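Local coordinates for putative type VI secretion protein (PDB 6SJL), which forms the trimeric VgrG spike at the tip of the type VI secretion system and carries the bound effector Tle1, at the interface of chains A and B. Coordinates in Å, arbitrary orientation; residue numbers count along the deposited sequence, not the author numbering. Chains: chain A, Putative type VI secretion protein; chain B, Putative type VI secretion protein.

The interface of chains A and B. Residues chain A 781-782, 828, 830; chain B 11, 23-25.
B:Val25 meets A:Ile782 through the backbone and A:Phe781, A:Lys828 and A:Glu830 through its two methyls. A backbone hydrogen bond runs from the amide N of B:Val25 to the carbonyl O of A:Ile782, modelled at 2.5 Å. The bond is bent, at 139° at the hydrogen; separately, the donor lies above the carbonyl plane, 42° out of it and not on a lone pair.

Apolar packing centres on CG2 of B:Val25. This methyl lies 3.5 Å from CB of A:Phe781, the two side chains crossing at about a right angle. A:Lys828 comes to the same methyl from a direction roughly perpendicular to that of A:Phe781, with CG 3.9 Å from CG2. Its chain, bent at chi2 and chi4, also brings the terminal amine NZ to 3.6 Å from CG2. CG1 of B:Val25, anti to the backbone N (chi1 176°), is thereby turned to the carboxylate of A:Glu830, whose OE2 is 3.8 Å away.

Flat-group evidence concerns the A:Phe781 ring. CD of A:Lys828 stands over one face, 3.9 Å above the plane and offset toward the rim, while the carbonyl carbon of B:Val24 lies at the ring's edge, in plane.

In the fold, A:Phe781 and A:Ile782 immediately precede strand 783-784, and A:Lys828 and A:Glu830 belong to strand 825-830. B:Val25 begins the long strand 25-43 of Tle1, placing the contact where that strand meets the C-terminal part of VgrG.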
# COMPACT_ATOMS: atom_id res chain seq x y z
N PHE A 781 12.93 62.28 22.69
CA PHE A 781 13.93 63.16 23.28
C PHE A 781 14.71 63.87 22.18
O PHE A 781 14.72 63.45 21.02
CB PHE A 781 14.91 62.38 24.17
CG PHE A 781 14.29 61.73 25.38
CD1 PHE A 781 13.58 60.54 25.27
CD2 PHE A 781 14.46 62.28 26.63
CE1 PHE A 781 13.02 59.94 26.38
CE2 PHE A 781 13.91 61.68 27.75
CZ PHE A 781 13.19 60.50 27.62
N ILE A 782 15.37 64.97 22.56
CA ILE A 782 16.37 65.62 21.72
C ILE A 782 17.62 65.78 22.56
O ILE A 782 17.60 66.45 23.60
CB ILE A 782 15.93 67.00 21.18
CG1 ILE A 782 14.71 66.91 20.27
CG2 ILE A 782 17.08 67.65 20.44
CD1 ILE A 782 13.45 67.36 20.93
N LYS A 828 16.41 57.29 29.66
CA LYS A 828 17.32 57.61 28.58
C LYS A 828 18.76 57.26 28.97
O LYS A 828 19.16 57.50 30.11
CB LYS A 828 17.25 59.10 28.25
CG LYS A 828 17.90 59.44 26.95
CD LYS A 828 17.07 58.86 25.84
CE LYS A 828 17.87 58.78 24.58
NZ LYS A 828 18.14 60.12 23.98
N GLU A 830 22.91 57.04 26.76
CA GLU A 830 23.65 57.28 25.53
C GLU A 830 25.15 57.01 25.73
O GLU A 830 25.66 57.11 26.85
CB GLU A 830 23.49 58.73 25.05
CG GLU A 830 22.21 59.05 24.31
CD GLU A 830 21.29 59.93 25.12
OE1 GLU A 830 21.54 60.11 26.33
OE2 GLU A 830 20.33 60.48 24.54
N ASP B 11 18.70 64.58 32.82
CA ASP B 11 17.39 64.77 32.22
C ASP B 11 16.98 63.50 31.47
O ASP B 11 16.71 63.48 30.27
CB ASP B 11 17.43 65.98 31.30
CG ASP B 11 18.24 67.12 31.88
OD1 ASP B 11 18.12 67.37 33.10
OD2 ASP B 11 19.01 67.75 31.14
N LYS B 23 10.83 65.43 25.10
CA LYS B 23 11.15 66.18 26.31
C LYS B 23 12.42 67.02 26.21
O LYS B 23 12.34 68.19 25.83
CB LYS B 23 11.27 65.18 27.48
CG LYS B 23 11.77 65.75 28.81
CD LYS B 23 10.79 66.67 29.50
CE LYS B 23 9.65 65.89 30.12
NZ LYS B 23 10.15 65.02 31.22
N VAL B 24 13.58 66.41 26.44
CA VAL B 24 14.92 67.00 26.35
C VAL B 24 15.96 65.90 26.56
O VAL B 24 15.68 64.91 27.23
CB VAL B 24 15.18 68.12 27.38
CG1 VAL B 24 14.59 69.46 26.99
CG2 VAL B 24 14.69 67.70 28.76
N VAL B 25 17.16 66.09 26.03
CA VAL B 25 18.34 65.50 26.65
C VAL B 25 19.41 66.58 26.71
O VAL B 25 20.10 66.84 25.71
CB VAL B 25 18.86 64.25 25.91
CG1 VAL B 25 20.13 63.75 26.56
CG2 VAL B 25 17.83 63.15 25.90